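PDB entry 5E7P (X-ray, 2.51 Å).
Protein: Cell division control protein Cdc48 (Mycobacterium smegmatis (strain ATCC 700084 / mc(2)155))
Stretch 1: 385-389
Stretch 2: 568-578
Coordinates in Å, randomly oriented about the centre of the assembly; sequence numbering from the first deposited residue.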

# COMPACT_ATOMS: atom_id res chain seq x y z
N ARG A 385 19.70 11.76 3.64
CA ARG A 385 19.68 10.32 3.41
C ARG A 385 18.29 9.72 3.65
O ARG A 385 17.45 10.31 4.32
N GLU A 386 18.07 8.53 3.10
CA GLU A 386 16.76 7.89 3.15
C GLU A 386 16.83 6.43 3.57
O GLU A 386 17.88 5.78 3.46
N LEU A 387 15.71 5.91 4.03
CA LEU A 387 15.64 4.55 4.55
C LEU A 387 14.30 3.93 4.16
O LEU A 387 13.24 4.47 4.50
N GLY A 388 14.34 2.82 3.43
CA GLY A 388 13.13 2.16 2.98
C GLY A 388 12.82 0.89 3.75
O GLY A 388 13.65 -0.02 3.81
N LEU A 389 11.63 0.83 4.33
CA LEU A 389 11.20 -0.36 5.07
C LEU A 389 10.50 -1.35 4.15
O LEU A 389 10.07 -1.00 3.04
N ARG A 568 19.94 9.20 -8.31
CA ARG A 568 20.92 8.97 -7.25
C ARG A 568 20.22 8.74 -5.91
O ARG A 568 20.66 7.92 -5.10
N GLU A 569 19.13 9.47 -5.68
CA GLU A 569 18.33 9.30 -4.47
C GLU A 569 17.77 7.89 -4.38
O GLU A 569 17.92 7.22 -3.36
N LEU A 570 17.13 7.45 -5.45
CA LEU A 570 16.51 6.14 -5.54
C LEU A 570 17.49 5.01 -5.20
O LEU A 570 17.20 4.15 -4.37
N PHE A 571 18.66 5.04 -5.84
CA PHE A 571 19.66 4.00 -5.62
C PHE A 571 20.29 4.08 -4.24
O PHE A 571 20.54 3.06 -3.61
N ALA A 572 20.52 5.31 -3.76
CA ALA A 572 21.07 5.50 -2.42
C ALA A 572 20.12 4.97 -1.36
O ALA A 572 20.56 4.43 -0.34
N ARG A 573 18.82 5.12 -1.59
CA ARG A 573 17.83 4.57 -0.67
C ARG A 573 17.83 3.04 -0.72
O ARG A 573 17.63 2.37 0.28
N ALA A 574 18.07 2.51 -1.92
CA ALA A 574 18.09 1.06 -2.11
C ALA A 574 19.31 0.45 -1.43
O ALA A 574 19.21 -0.57 -0.75
N ARG A 575 20.46 1.09 -1.62
CA ARG A 575 21.70 0.63 -0.99
C ARG A 575 21.58 0.63 0.53
O ARG A 575 22.03 -0.30 1.20
N ASP A 576 20.96 1.68 1.07
CA ASP A 576 20.83 1.84 2.52
C ASP A 576 19.74 0.96 3.12
O ASP A 576 19.68 0.79 4.34
N SER A 577 18.88 0.40 2.28
CA SER A 577 17.75 -0.39 2.75
C SER A 577 17.87 -1.88 2.44
O SER A 577 16.92 -2.63 2.65
N ALA A 578 19.03 -2.29 1.94
CA ALA A 578 19.28 -3.68 1.54
C ALA A 578 18.85 -4.69 2.61
O ALA A 578 19.02 -4.43 3.80

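Two carboxylates come close together in this contact: OE2 of Glu-386 lies 2.8 Å from OE2 of Glu-569, a like-charge pair at a distance normally reserved for a hydrogen bond. Both oxygens are acceptors, so this is not a hydrogen bond but a close like-charge contact. The guanidinium of Arg-573 lies beside the pair and pairs with both acids. Its NE donates to Glu-386 OE1 at 2.7 Å, and its NH2 adds a weak hydrogen bond to the same OE1 at 3.2 Å, the two together forming a salt bridge in which the oxygen sits at the edge of the guanidinium, near its plane. Arg-573 NH2 also forms a salt bridge with Glu-569 OE2, at 3.5 Å, so one arginine serves a glutamate from the strand and another one turn back along its own helix. Glu-569 OE1 and OE2 find further hydrogen bonds elsewhere in the structure.

The rotamers show how these groups reach one another. Glu-386 leaves the strand sideways, and its m, t conformation carries the carboxylate nearer the helix; it is also the residue most covered by the opposing stretch. Glu-569 likewise starts sideways and extends through t, t until its end comes close. Arg-573 runs out t, t before an m turn at chi3, and its aliphatic part does packing work on the way: CG lies 4.1 Å from Leu-387 N and 4.0 Å from Gly-388 N, lining the strand backbone before the charge is delivered.

A second polar node anchors the end of the strand. Ser-577 points toward it in an m rotamer, and its OG accepts a hydrogen bond from Gly-388 N at 2.6 Å while donating to Arg-573 O, also at 2.6 Å. The hydroxyl thus ties the strand backbone to a helix carbonyl. Gly-388 suits so close an approach: a CB built at its ideal position would point toward the other stretch and stand only 3.2 Å from Ser-577 OG, a tight fit, and 3.6 Å from Arg-573 CD.

Elsewhere along the contact, Asp-576 points toward the strand with chi1 in m. Its CB packs 3.7 Å from Glu-386 O, and a water bridges the rest of the gap, accepting from Glu-386 N at 2.8 Å and donating to Asp-576 OD2 at 3.0 Å. Leu-387 adds an apolar side chain. Its CA-to-CB bond points away, yet with chi1 off-well at -144° and chi2 in p its end comes nearer the other stretch, where CD1 lies 3.4 Å from Asp-576 O and 4.1 Å from Asp-576 CB.

The strand and helix axes come within 6.8 Å at a signed crossing angle of -57°, and 370 Å² is buried, both sides summed. The rule to read here is economy: one arginine for two acids, one hydroxyl for two backbone groups, and a glycine where a CB would crowd the serine hydroxyl.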

# COMPACT_ATOMS: atom_id res chain seq x y z
CB ARG A 385 20.73 9.63 4.29
CG ARG A 385 20.43 9.67 5.77
CD ARG A 385 21.66 9.29 6.57
NE ARG A 385 22.66 10.36 6.57
CZ ARG A 385 23.91 10.21 6.99
NH1 ARG A 385 24.33 9.04 7.44
NH2 ARG A 385 24.75 11.24 6.96
CB GLU A 386 16.05 8.01 1.80
CG GLU A 386 15.83 9.44 1.36
CD GLU A 386 15.04 9.54 0.07
OE1 GLU A 386 14.65 8.48 -0.47
OE2 GLU A 386 14.82 10.67 -0.41
CB LEU A 387 15.80 4.58 6.07
CG LEU A 387 16.57 3.45 6.74
CD1 LEU A 387 17.84 3.13 5.96
CD2 LEU A 387 16.91 3.84 8.16
CB LEU A 389 10.28 0.03 6.23
CG LEU A 389 10.95 0.22 7.59
CD1 LEU A 389 12.17 1.12 7.48
CD2 LEU A 389 9.97 0.78 8.61
CB ARG A 568 21.91 10.13 -7.15
CG ARG A 568 22.82 10.27 -8.36
CD ARG A 568 23.96 11.26 -8.12
NE ARG A 568 23.49 12.63 -7.97
CZ ARG A 568 23.55 13.33 -6.84
NH1 ARG A 568 24.08 12.79 -5.75
NH2 ARG A 568 23.10 14.57 -6.80
CB GLU A 569 17.19 10.31 -4.46
CG GLU A 569 16.19 10.10 -3.35
CD GLU A 569 15.00 11.04 -3.46
OE1 GLU A 569 15.17 12.17 -3.95
OE2 GLU A 569 13.89 10.63 -3.06
CB LEU A 570 15.94 5.93 -6.94
CG LEU A 570 15.49 4.52 -7.35
CD1 LEU A 570 14.33 4.05 -6.49
CD2 LEU A 570 15.12 4.51 -8.82
CB PHE A 571 20.72 4.04 -6.72
CG PHE A 571 20.27 3.43 -8.02
CD1 PHE A 571 19.58 4.20 -8.95
CD2 PHE A 571 20.50 2.09 -8.29
CE1 PHE A 571 19.15 3.64 -10.14
CE2 PHE A 571 20.07 1.53 -9.48
CZ PHE A 571 19.40 2.30 -10.41
CB ALA A 572 21.38 6.98 -2.17
CB ARG A 573 16.42 5.09 -0.97
CG ARG A 573 15.42 4.79 0.14
CD ARG A 573 13.98 4.80 -0.36
NE ARG A 573 13.66 6.01 -1.11
CZ ARG A 573 13.42 6.04 -2.41
NH1 ARG A 573 13.45 4.92 -3.12
NH2 ARG A 573 13.14 7.19 -3.01
CB ALA A 574 18.07 0.73 -3.59
CB ARG A 575 22.89 1.49 -1.43
CG ARG A 575 23.46 1.11 -2.79
CD ARG A 575 24.75 1.88 -3.09
NE ARG A 575 24.51 3.10 -3.86
CZ ARG A 575 24.50 4.32 -3.34
NH1 ARG A 575 24.73 4.50 -2.05
NH2 ARG A 575 24.26 5.37 -4.12
CB ASP A 576 20.57 3.31 2.88
CG ASP A 576 21.77 4.20 2.59
OD1 ASP A 576 22.90 3.68 2.46
OD2 ASP A 576 21.59 5.43 2.50
CB SER A 577 16.44 0.15 2.16
OG SER A 577 16.30 1.54 2.41
CB ALA A 578 20.75 -3.86 1.20
O HOH W 1 19.95 7.66 1.23